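Local coordinates for protein cellulase (Xanthomonas axonopodis pv. citri, PDB 5HOS) that probably hydrolyses internal beta-1,4-glucosidic bonds of cellulose and related glucans, as an endo-beta-1,4-glucanase of glycosyl hydrolase family 5, at residues 66-71 / 331-336; 212-217 / 224-229; 242-245 / 251-254. All coordinates share one frame; numbering follows the deposited sequence.

Interaction 1. Residues 66-71 / 331-336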
ATOM      1  N   LYS A  66      19.736  -2.638  -0.073  1.00 26.34           N
ATOM      2  CA  LYS A  66      19.185  -4.001  -0.080  1.00 25.67           C
ATOM      3  C   LYS A  66      18.404  -4.340  -1.357  1.00 25.12           C
ATOM      4  O   LYS A  66      17.663  -5.324  -1.382  1.00 27.44           O
ATOM      5  CB  LYS A  66      18.303  -4.212   1.155  1.00 26.27           C
ATOM      6  CG  LYS A  66      19.051  -4.087   2.472  1.00 28.07           C
ATOM      7  CD  LYS A  66      19.970  -5.280   2.713  1.00 31.80           C
ATOM      8  CE  LYS A  66      21.261  -4.877   3.390  1.00 34.41           C
ATOM      9  NZ  LYS A  66      22.148  -6.066   3.511  1.00 38.67           N
ATOM     10  N   HIS A  67      18.592  -3.535  -2.407  1.00 25.00           N
ATOM     11  CA  HIS A  67      18.050  -3.767  -3.755  1.00 25.68           C
ATOM     12  C   HIS A  67      16.544  -3.537  -3.898  1.00 22.99           C
ATOM     13  O   HIS A  67      15.950  -3.968  -4.887  1.00 24.41           O
ATOM     14  CB  HIS A  67      18.454  -5.147  -4.285  1.00 28.41           C
ATOM     15  CG  HIS A  67      19.886  -5.474  -4.032  1.00 32.74           C
ATOM     16  ND1 HIS A  67      20.918  -4.811  -4.658  1.00 36.62           N
ATOM     17  CD2 HIS A  67      20.461  -6.350  -3.179  1.00 36.59           C
ATOM     18  CE1 HIS A  67      22.069  -5.286  -4.223  1.00 37.79           C
ATOM     19  NE2 HIS A  67      21.820  -6.220  -3.324  1.00 40.52           N
ATOM     20  N   MET A  68      15.939  -2.833  -2.941  1.00 22.17           N
ATOM     21  CA  MET A  68      14.539  -2.421  -3.061  1.00 19.95           C
ATOM     22  C   MET A  68      14.493  -1.122  -3.831  1.00 20.19           C
ATOM     23  O   MET A  68      15.384  -0.285  -3.685  1.00 20.29           O
ATOM     24  CB  MET A  68      13.908  -2.232  -1.683  1.00 20.39           C
ATOM     25  CG  MET A  68      13.581  -3.549  -1.034  1.00 21.58           C
ATOM     26  SD  MET A  68      13.155  -3.380   0.692  1.00 25.17           S
ATOM     27  CE  MET A  68      12.721  -5.083   1.060  1.00 26.12           C
ATOM     28  N   ASN A  69      13.464  -0.958  -4.654  1.00 17.42           N
ATOM     29  CA  ASN A  69      13.271   0.289  -5.389  1.00 16.30           C
ATOM     30  C   ASN A  69      12.006   1.063  -5.027  1.00 16.58           C
ATOM     31  O   ASN A  69      11.701   2.048  -5.679  1.00 17.82           O
ATOM     32  CB  ASN A  69      13.328   0.037  -6.902  1.00 16.71           C
ATOM     33  CG  ASN A  69      12.113  -0.716  -7.426  1.00 17.74           C
ATOM     34  OD1 ASN A  69      11.297  -1.213  -6.661  1.00 18.82           O
ATOM     35  ND2 ASN A  69      11.993  -0.797  -8.743  1.00 18.03           N
ATOM     36  N   THR A  70      11.278   0.639  -3.996  1.00 16.09           N
ATOM     37  CA  THR A  70       9.976   1.235  -3.675  1.00 15.26           C
ATOM     38  C   THR A  70       9.786   1.395  -2.170  1.00 15.33           C
ATOM     39  O   THR A  70      10.137   0.514  -1.401  1.00 17.18           O
ATOM     40  CB  THR A  70       8.834   0.379  -4.265  1.00 15.46           C
ATOM     41  OG1 THR A  70       9.019   0.260  -5.684  1.00 15.68           O
ATOM     42  CG2 THR A  70       7.463   0.994  -3.999  1.00 16.40           C
ATOM     43  N   VAL A  71       9.252   2.547  -1.777  1.00 15.21           N
ATOM     44  CA  VAL A  71       8.777   2.802  -0.425  1.00 16.42           C
ATOM     45  C   VAL A  71       7.282   3.054  -0.523  1.00 15.96           C
ATOM     46  O   VAL A  71       6.843   3.887  -1.315  1.00 17.59           O
ATOM     47  CB  VAL A  71       9.486   4.029   0.197  1.00 17.62           C
ATOM     48  CG1 VAL A  71       8.733   4.570   1.409  1.00 18.51           C
ATOM     49  CG2 VAL A  71      10.917   3.655   0.560  1.00 19.00           C
ATOM     50  N   SER A 331      17.234 -11.338   4.603  1.00 25.93           N
ATOM     51  CA  SER A 331      18.051 -12.302   3.852  1.00 27.12           C
ATOM     52  C   SER A 331      17.251 -13.012   2.750  1.00 28.00           C
ATOM     53  O   SER A 331      17.837 -13.540   1.808  1.00 29.26           O
ATOM     54  CB  SER A 331      18.697 -13.329   4.793  1.00 28.12           C
ATOM     55  OG  SER A 331      17.731 -14.226   5.303  1.00 28.51           O
ATOM     56  N   ILE A 332      15.922 -13.020   2.873  1.00 27.36           N
ATOM     57  CA  ILE A 332      15.026 -13.491   1.810  1.00 27.10           C
ATOM     58  C   ILE A 332      14.544 -12.342   0.924  1.00 26.04           C
ATOM     59  O   ILE A 332      14.534 -12.475  -0.301  1.00 26.64           O
ATOM     60  CB  ILE A 332      13.813 -14.243   2.401  1.00 28.87           C
ATOM     61  CG1 ILE A 332      14.293 -15.463   3.202  1.00 31.55           C
ATOM     62  CG2 ILE A 332      12.846 -14.665   1.289  1.00 28.86           C
ATOM     63  CD1 ILE A 332      13.273 -16.034   4.167  1.00 32.43           C
ATOM     64  N   LEU A 333      14.133 -11.230   1.536  1.00 24.93           N
ATOM     65  CA  LEU A 333      13.577 -10.097   0.776  1.00 25.61           C
ATOM     66  C   LEU A 333      14.591  -9.468  -0.169  1.00 26.66           C
ATOM     67  O   LEU A 333      14.241  -9.103  -1.297  1.00 26.60           O
ATOM     68  CB  LEU A 333      13.019  -9.023   1.711  1.00 24.98           C
ATOM     69  CG  LEU A 333      11.812  -9.423   2.557  1.00 26.97           C
ATOM     70  CD1 LEU A 333      11.594  -8.432   3.692  1.00 27.01           C
ATOM     71  CD2 LEU A 333      10.557  -9.541   1.693  1.00 29.00           C
ATOM     72  N   SER A 334      15.840  -9.354   0.287  1.00 26.01           N
ATOM     73  CA  SER A 334      16.872  -8.665  -0.484  1.00 25.91           C
ATOM     74  C   SER A 334      17.214  -9.359  -1.816  1.00 24.81           C
ATOM     75  O   SER A 334      17.163  -8.706  -2.858  1.00 26.17           O
ATOM     76  CB  SER A 334      18.122  -8.401   0.370  1.00 25.77           C
ATOM     77  OG  SER A 334      19.064  -7.627  -0.345  1.00 28.97           O
ATOM     78  N   PRO A 335      17.543 -10.672  -1.800  1.00 26.67           N
ATOM     79  CA  PRO A 335      17.808 -11.325  -3.098  1.00 26.41           C
ATOM     80  C   PRO A 335      16.592 -11.363  -4.042  1.00 25.96           C
ATOM     81  O   PRO A 335      16.765 -11.295  -5.259  1.00 26.92           O
ATOM     82  CB  PRO A 335      18.272 -12.745  -2.720  1.00 26.60           C
ATOM     83  CG  PRO A 335      18.000 -12.910  -1.267  1.00 27.78           C
ATOM     84  CD  PRO A 335      17.875 -11.547  -0.657  1.00 27.89           C
ATOM     85  N   ARG A 336      15.385 -11.459  -3.489  1.00 25.36           N
ATOM     86  CA  ARG A 336      14.161 -11.422  -4.303  1.00 26.85           C
ATOM     87  C   ARG A 336      13.958 -10.037  -4.923  1.00 25.62           C
ATOM     88  O   ARG A 336      13.630  -9.923  -6.108  1.00 26.67           O
ATOM     89  CB  ARG A 336      12.947 -11.838  -3.469  1.00 28.10           C
ATOM     90  CG  ARG A 336      12.990 -13.290  -3.012  1.00 31.06           C
ATOM     91  CD  ARG A 336      12.677 -14.247  -4.151  1.00 35.09           C
ATOM     92  NE  ARG A 336      12.658 -15.639  -3.705  1.00 39.99           N
ATOM     93  CZ  ARG A 336      12.416 -16.692  -4.489  1.00 42.12           C
ATOM     94  NH1 ARG A 336      12.427 -17.914  -3.967  1.00 43.14           N
ATOM     95  NH2 ARG A 336      12.166 -16.535  -5.788  1.00 39.67           N
TER

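Interaction 2. Residues 212-217 / 224-229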
ATOM      1  N   VAL A 212     -16.620  -9.156  -8.293  1.00 16.51           N
ATOM      2  CA  VAL A 212     -17.617  -8.556  -9.178  1.00 16.78           C
ATOM      3  C   VAL A 212     -17.353  -7.053  -9.304  1.00 15.67           C
ATOM      4  O   VAL A 212     -17.201  -6.518 -10.415  1.00 17.18           O
ATOM      5  CB  VAL A 212     -19.058  -8.823  -8.670  1.00 17.43           C
ATOM      6  CG1 VAL A 212     -20.090  -8.093  -9.522  1.00 17.78           C
ATOM      7  CG2 VAL A 212     -19.336 -10.318  -8.666  1.00 16.84           C
ATOM      8  N   ALA A 213     -17.294  -6.379  -8.166  1.00 15.81           N
ATOM      9  CA  ALA A 213     -17.239  -4.913  -8.139  1.00 16.06           C
ATOM     10  C   ALA A 213     -16.013  -4.338  -8.856  1.00 17.35           C
ATOM     11  O   ALA A 213     -16.120  -3.357  -9.597  1.00 20.14           O
ATOM     12  CB  ALA A 213     -17.290  -4.417  -6.700  1.00 16.38           C
ATOM     13  N   MET A 214     -14.865  -4.978  -8.671  1.00 17.80           N
ATOM     14  CA  MET A 214     -13.611  -4.465  -9.198  1.00 20.06           C
ATOM     15  C   MET A 214     -13.366  -4.880 -10.648  1.00 18.36           C
ATOM     16  O   MET A 214     -12.517  -4.287 -11.295  1.00 21.42           O
ATOM     17  CB  MET A 214     -12.449  -4.883  -8.298  1.00 20.76           C
ATOM     18  CG  MET A 214     -12.581  -4.385  -6.854  1.00 24.10           C
ATOM     19  SD  MET A 214     -12.714  -2.588  -6.608  1.00 30.24           S
ATOM     20  CE  MET A 214     -11.221  -2.077  -7.432  1.00 29.82           C
ATOM     21  N   ALA A 215     -14.127  -5.852 -11.163  1.00 15.11           N
ATOM     22  CA  ALA A 215     -14.010  -6.262 -12.579  1.00 20.59           C
ATOM     23  C   ALA A 215     -14.314  -5.125 -13.543  1.00 23.04           C
ATOM     24  O   ALA A 215     -13.711  -5.041 -14.615  1.00 26.30           O
ATOM     25  CB  ALA A 215     -14.923  -7.443 -12.876  1.00 23.29           C
ATOM     26  N   SER A 216     -15.250  -4.256 -13.167  1.00 24.30           N
ATOM     27  CA  SER A 216     -15.660  -3.167 -14.044  1.00 27.13           C
ATOM     28  C   SER A 216     -14.845  -1.881 -13.856  1.00 24.08           C
ATOM     29  O   SER A 216     -15.121  -0.896 -14.542  1.00 25.54           O
ATOM     30  CB  SER A 216     -17.156  -2.892 -13.864  1.00 33.43           C
ATOM     31  OG  SER A 216     -17.454  -2.588 -12.514  1.00 38.34           O
ATOM     32  N   ILE A 217     -13.850  -1.874 -12.962  1.00 21.55           N
ATOM     33  CA  ILE A 217     -12.969  -0.700 -12.826  1.00 21.50           C
ATOM     34  C   ILE A 217     -12.273  -0.401 -14.147  1.00 21.61           C
ATOM     35  O   ILE A 217     -11.745  -1.303 -14.804  1.00 20.61           O
ATOM     36  CB  ILE A 217     -11.901  -0.853 -11.720  1.00 23.79           C
ATOM     37  CG1 ILE A 217     -12.531  -0.635 -10.347  1.00 25.52           C
ATOM     38  CG2 ILE A 217     -10.739   0.149 -11.877  1.00 27.17           C
ATOM     39  CD1 ILE A 217     -13.000   0.782 -10.044  1.00 25.15           C
ATOM     40  N   TYR A 224      -2.791   1.442 -14.148  1.00 15.75           N
ATOM     41  CA  TYR A 224      -3.179   1.131 -12.773  1.00 15.18           C
ATOM     42  C   TYR A 224      -2.925  -0.327 -12.459  1.00 15.47           C
ATOM     43  O   TYR A 224      -2.661  -1.133 -13.350  1.00 17.22           O
ATOM     44  CB  TYR A 224      -4.656   1.476 -12.556  1.00 17.38           C
ATOM     45  CG  TYR A 224      -5.644   0.533 -13.223  1.00 18.16           C
ATOM     46  CD1 TYR A 224      -5.891   0.589 -14.598  1.00 19.18           C
ATOM     47  CD2 TYR A 224      -6.335  -0.411 -12.477  1.00 19.51           C
ATOM     48  CE1 TYR A 224      -6.808  -0.270 -15.199  1.00 20.16           C
ATOM     49  CE2 TYR A 224      -7.246  -1.268 -13.063  1.00 19.36           C
ATOM     50  CZ  TYR A 224      -7.477  -1.201 -14.426  1.00 19.74           C
ATOM     51  OH  TYR A 224      -8.392  -2.068 -14.973  1.00 22.60           O
ATOM     52  N   ALA A 225      -2.980  -0.656 -11.174  1.00 15.86           N
ATOM     53  CA  ALA A 225      -2.961  -2.037 -10.729  1.00 16.81           C
ATOM     54  C   ALA A 225      -3.923  -2.167  -9.570  1.00 15.53           C
ATOM     55  O   ALA A 225      -4.225  -1.185  -8.899  1.00 15.45           O
ATOM     56  CB  ALA A 225      -1.559  -2.461 -10.309  1.00 17.68           C
ATOM     57  N   ILE A 226      -4.411  -3.386  -9.375  1.00 15.12           N
ATOM     58  CA  ILE A 226      -5.278  -3.712  -8.253  1.00 15.00           C
ATOM     59  C   ILE A 226      -4.384  -4.007  -7.059  1.00 15.17           C
ATOM     60  O   ILE A 226      -3.498  -4.857  -7.128  1.00 17.91           O
ATOM     61  CB  ILE A 226      -6.166  -4.939  -8.560  1.00 16.09           C
ATOM     62  CG1 ILE A 226      -7.004  -4.706  -9.828  1.00 17.26           C
ATOM     63  CG2 ILE A 226      -7.053  -5.280  -7.365  1.00 15.93           C
ATOM     64  CD1 ILE A 226      -7.886  -3.471  -9.792  1.00 18.53           C
ATOM     65  N   GLU A 227      -4.642  -3.316  -5.961  1.00 15.53           N
ATOM     66  CA  GLU A 227      -3.861  -3.462  -4.743  1.00 16.01           C
ATOM     67  C   GLU A 227      -4.521  -4.507  -3.876  1.00 16.01           C
ATOM     68  O   GLU A 227      -5.704  -4.393  -3.578  1.00 14.56           O
ATOM     69  CB  GLU A 227      -3.797  -2.140  -3.992  1.00 15.00           C
ATOM     70  CG  GLU A 227      -3.160  -2.253  -2.608  1.00 14.59           C
ATOM     71  CD  GLU A 227      -2.890  -0.927  -1.939  1.00 14.83           C
ATOM     72  OE1 GLU A 227      -2.732   0.071  -2.641  1.00 16.70           O
ATOM     73  OE2 GLU A 227      -2.814  -0.887  -0.691  1.00 16.36           O
ATOM     74  N   ALA A 228      -3.746  -5.512  -3.483  1.00 17.40           N
ATOM     75  CA  ALA A 228      -4.175  -6.538  -2.548  1.00 17.67           C
ATOM     76  C   ALA A 228      -3.206  -6.622  -1.384  1.00 16.41           C
ATOM     77  O   ALA A 228      -2.031  -6.279  -1.513  1.00 17.59           O
ATOM     78  CB  ALA A 228      -4.251  -7.878  -3.249  1.00 20.68           C
ATOM     79  N   HIS A 229      -3.719  -7.040  -0.230  1.00 15.98           N
ATOM     80  CA  HIS A 229      -2.900  -7.287   0.947  1.00 16.05           C
ATOM     81  C   HIS A 229      -3.006  -8.764   1.306  1.00 16.41           C
ATOM     82  O   HIS A 229      -4.028  -9.394   1.044  1.00 16.79           O
ATOM     83  CB  HIS A 229      -3.384  -6.433   2.117  1.00 16.53           C
ATOM     84  CG  HIS A 229      -3.213  -4.958   1.907  1.00 15.98           C
ATOM     85  ND1 HIS A 229      -3.480  -4.043   2.897  1.00 16.57           N
ATOM     86  CD2 HIS A 229      -2.834  -4.236   0.825  1.00 16.07           C
ATOM     87  CE1 HIS A 229      -3.256  -2.824   2.442  1.00 15.45           C
ATOM     88  NE2 HIS A 229      -2.860  -2.914   1.186  1.00 15.34           N
TER

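Interaction 3. Residues 242-245 / 251-254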
ATOM      1  N   GLY A 242       3.466 -16.154  13.340  1.00 32.13           N
ATOM      2  CA  GLY A 242       3.532 -17.498  12.768  1.00 31.99           C
ATOM      3  C   GLY A 242       2.827 -17.616  11.426  1.00 29.49           C
ATOM      4  O   GLY A 242       1.921 -16.844  11.124  1.00 29.42           O
ATOM      5  N   CYS A 243       3.242 -18.599  10.626  1.00 28.17           N
ATOM      6  CA  CYS A 243       2.601 -18.878   9.333  1.00 28.18           C
ATOM      7  C   CYS A 243       1.967 -20.260   9.351  1.00 29.14           C
ATOM      8  O   CYS A 243       2.507 -21.190   9.942  1.00 31.54           O
ATOM      9  CB  CYS A 243       3.612 -18.774   8.195  1.00 28.87           C
ATOM     10  SG  CYS A 243       4.383 -17.140   8.113  1.00 31.59           S
ATOM     11  N   VAL A 244       0.831 -20.384   8.674  1.00 23.39           N
ATOM     12  CA  VAL A 244       0.024 -21.613   8.710  1.00 27.96           C
ATOM     13  C   VAL A 244       0.773 -22.804   8.094  1.00 27.56           C
ATOM     14  O   VAL A 244       0.716 -23.907   8.627  1.00 28.89           O
ATOM     15  CB  VAL A 244      -1.344 -21.402   7.999  1.00 28.39           C
ATOM     16  CG1 VAL A 244      -2.119 -22.714   7.863  1.00 31.44           C
ATOM     17  CG2 VAL A 244      -2.183 -20.362   8.741  1.00 29.16           C
ATOM     18  N   SER A 245       1.461 -22.566   6.975  1.00 29.42           N
ATOM     19  CA  SER A 245       2.174 -23.608   6.246  1.00 28.30           C
ATOM     20  C   SER A 245       3.258 -23.015   5.364  1.00 29.04           C
ATOM     21  O   SER A 245       3.305 -21.799   5.143  1.00 30.22           O
ATOM     22  CB  SER A 245       1.207 -24.417   5.364  1.00 28.29           C
ATOM     23  OG  SER A 245       1.058 -23.854   4.065  1.00 28.51           O
ATOM     24  N   GLU A 251      -0.953 -20.367  -1.861  1.00 24.35           N
ATOM     25  CA  GLU A 251      -2.347 -20.809  -1.843  1.00 26.71           C
ATOM     26  C   GLU A 251      -3.345 -19.663  -1.701  1.00 26.66           C
ATOM     27  O   GLU A 251      -4.393 -19.688  -2.338  1.00 25.42           O
ATOM     28  CB  GLU A 251      -2.567 -21.821  -0.727  1.00 28.49           C
ATOM     29  CG  GLU A 251      -1.921 -23.170  -1.022  1.00 30.18           C
ATOM     30  CD  GLU A 251      -1.651 -23.989   0.224  1.00 33.51           C
ATOM     31  OE1 GLU A 251      -2.248 -23.716   1.285  1.00 39.90           O
ATOM     32  OE2 GLU A 251      -0.826 -24.914   0.141  1.00 38.03           O
ATOM     33  N   ARG A 252      -3.007 -18.671  -0.877  1.00 25.77           N
ATOM     34  CA  ARG A 252      -3.873 -17.509  -0.649  1.00 24.13           C
ATOM     35  C   ARG A 252      -3.793 -16.440  -1.735  1.00 23.21           C
ATOM     36  O   ARG A 252      -4.649 -15.548  -1.763  1.00 20.67           O
ATOM     37  CB  ARG A 252      -3.611 -16.904   0.729  1.00 22.75           C
ATOM     38  CG  ARG A 252      -4.145 -17.782   1.846  1.00 23.85           C
ATOM     39  CD  ARG A 252      -3.795 -17.224   3.203  1.00 24.36           C
ATOM     40  NE  ARG A 252      -4.352 -18.011   4.303  1.00 24.40           N
ATOM     41  CZ  ARG A 252      -4.058 -17.824   5.592  1.00 24.94           C
ATOM     42  NH1 ARG A 252      -3.207 -16.873   5.965  1.00 24.30           N
ATOM     43  NH2 ARG A 252      -4.610 -18.599   6.522  1.00 26.19           N
ATOM     44  N   LEU A 253      -2.776 -16.518  -2.601  1.00 20.97           N
ATOM     45  CA  LEU A 253      -2.689 -15.679  -3.804  1.00 22.69           C
ATOM     46  C   LEU A 253      -3.289 -16.309  -5.055  1.00 22.91           C
ATOM     47  O   LEU A 253      -3.573 -15.593  -6.021  1.00 23.08           O
ATOM     48  CB  LEU A 253      -1.235 -15.282  -4.112  1.00 22.19           C
ATOM     49  CG  LEU A 253      -0.490 -14.405  -3.096  1.00 22.52           C
ATOM     50  CD1 LEU A 253       0.832 -13.920  -3.679  1.00 22.45           C
ATOM     51  CD2 LEU A 253      -1.319 -13.211  -2.625  1.00 21.78           C
ATOM     52  N   ARG A 254      -3.493 -17.624  -5.057  1.00 22.54           N
ATOM     53  CA  ARG A 254      -3.804 -18.326  -6.312  1.00 23.71           C
ATOM     54  C   ARG A 254      -5.092 -17.853  -7.021  1.00 22.55           C
ATOM     55  O   ARG A 254      -5.050 -17.522  -8.212  1.00 20.59           O
ATOM     56  CB  ARG A 254      -3.836 -19.843  -6.100  1.00 27.06           C
ATOM     57  CG  ARG A 254      -3.800 -20.628  -7.401  1.00 31.39           C
ATOM     58  CD  ARG A 254      -3.730 -22.131  -7.152  1.00 36.57           C
ATOM     59  NE  ARG A 254      -2.419 -22.580  -6.672  1.00 38.19           N
ATOM     60  CZ  ARG A 254      -1.307 -22.666  -7.412  1.00 41.45           C
ATOM     61  NH1 ARG A 254      -1.287 -22.317  -8.707  1.00 43.48           N
ATOM     62  NH2 ARG A 254      -0.189 -23.100  -6.845  1.00 42.87           N
TER
HETATM   63  O   HOH W   1      -1.175 -25.248   3.397  1.00 37.32           O

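Interaction 1. Residues 66-71 / 331-336
Ser334 reaches from its helix to the backbone of Lys66 through the one hydrogen bond between 66-71 and 331-336: OG donates to the O of Lys66 at 2.9 Å. The hydroxyl, turned opposite the backbone N (chi1 -175°), approaches from above the carbonyl plane, with a C=O...OG angle of 110°. A CA-H...O contact accompanies it, the CA of Ser334 lying 3.5 Å from the same O of Lys66, so one carbonyl receives two groups from one residue. Ser334 OG also sits at the edge of the His67 ring, near its plane and 3.4 Å from CD2. The CB of Lys66 lies 3.8 Å from Ser334 OG, while the rest of the lysine chain bends away and carries NZ to a salt bridge with Asp326. The apolar part is small: Met68, extended beyond CG, places its terminal CE 4.0 Å from the CB of Leu333, the two side chains meeting at an oblique angle. The backbone that offers the Lys66 carbonyl is shaped by a Schellman motif, with His67 at positive phi as its C-prime residue and Met68 N bonded back to the O of Phe63. This turn links helix 57-65 to strand 70-75. Met68 also packs on Phe63, Val32 and Ala337, while His67 O is hydrogen-bonded to Thr341 OG1; the C-terminal helix 330-341 thus lies against this turn, with Met68 between it and strand 29-34.

Interaction 2. Residues 212-217 / 224-229
Ile217 lays its CG2 methyl against the ring of Tyr224, 4.0 Å from CE2, with the two side chains slanting across each other. The ring is brought there by a chi1 of 73°, which sets CG between the backbone N and the carbonyl carbon. The CD1 of Ile226 meets this ring at its edge, in the ring plane, so the tyrosine is touched by residues of both segments. At its polar end, Tyr224 OH is hydrogen-bonded to NZ of Lys265, which also bonds the O of Ile217 and so bridges the two residues. Three residues before Ile217, Met214 curls back through three torsions near -60° and sets CE 4.3 Å from the CD1 of Ile226. Trp259 and Phe256 of helix 248-262 pack beside this pair. The turn that positions Ile217 after Met214 is held by Ile217 N bonding to Met214 O at 3.2 Å. On the strand itself, His229 NE2 donates to Glu227 OE2 at 2.8 Å, in the plane of the imidazole and onto the anti lone pair of the carboxylate. His229 ND1 is hydrogen-bonded to Glu159, so bonds at both ring nitrogens fix the rotation of the imidazole; Arg72 makes a salt bridge to the same Glu227 OE2. The apolar contact belongs to a beta-alpha-beta unit, strand 188-191, helix 210-213 and strand 224-231, of the eight-stranded (beta/alpha) barrel, the fold of family 5 glycosyl hydrolases.

Interaction 3. Residues 242-245 / 251-254
Val244, with CG1 anti to the backbone N (chi1 172°), places its other methyl, CG2, beside Arg252, whose chain runs extended from CG to NE (chi2 176° and chi3 177°) to meet it. The two belong to a beta-alpha connection of the (beta/alpha)8 barrel, the loop between strand 224-231 and helix 248-262, whose later part touches the first turns of that helix through side chains. The CG2 of Val244 comes within 3.7 Å of the guanidinium NH2 of Arg252, and the two side chains cross at about a right angle. This is a van der Waals contact of a methyl with a group whose polar bonds lie elsewhere: NH1 of Arg252 is hydrogen-bonded to the carbonyls of Tyr231 and Asp233, and NH2 bonds weakly to the O of Ala234. Those carbonyls hold the guanidinium where the strand ends and the loop begins, and Val244, itself joined to Leu232 by a backbone hydrogen bond, packs against it from the loop's later part. Near this pair the loop is tied down covalently, since Cys243 forms a disulfide with Cys280 of helix 278-293. The second part of this surface contact is polar. Ser245 and Glu251 do not meet directly, for OG of the serine stays 4.3 Å from OE1 of the glutamate. Both are linked to Thr247, whose backbone N bonds to Ser245 OG and whose OG1 bonds to Glu251 OE2, so the residue just before the helix gathers both side chains. A water completes the link between them, 2.7 Å from Ser245 OG and donating a hydrogen bond to Glu251 OE1 at 2.8 Å.

The three contacts are spread round one (beta/alpha)8 barrel. Interaction 1 joins residues 260 positions apart, and interactions 2 and 3 follow one another inside the long span it closes. Centres lie about 26 Å apart for interactions 1 and 2, and about 21 Å for the other two pairs; none touch, the nearest atoms being about 6 Å apart between interactions 2 and 3. Interactions 1 and 2 both reach the parallel sheet, through strands 70-75 and 224-231. Interaction 3 follows in the next connection, where strand 224-231 leads to helix 248-262. Interaction 1 thus brings the C-terminal helix beside the early strands, while interactions 2 and 3 are local, each within one of two successive connections of the barrel.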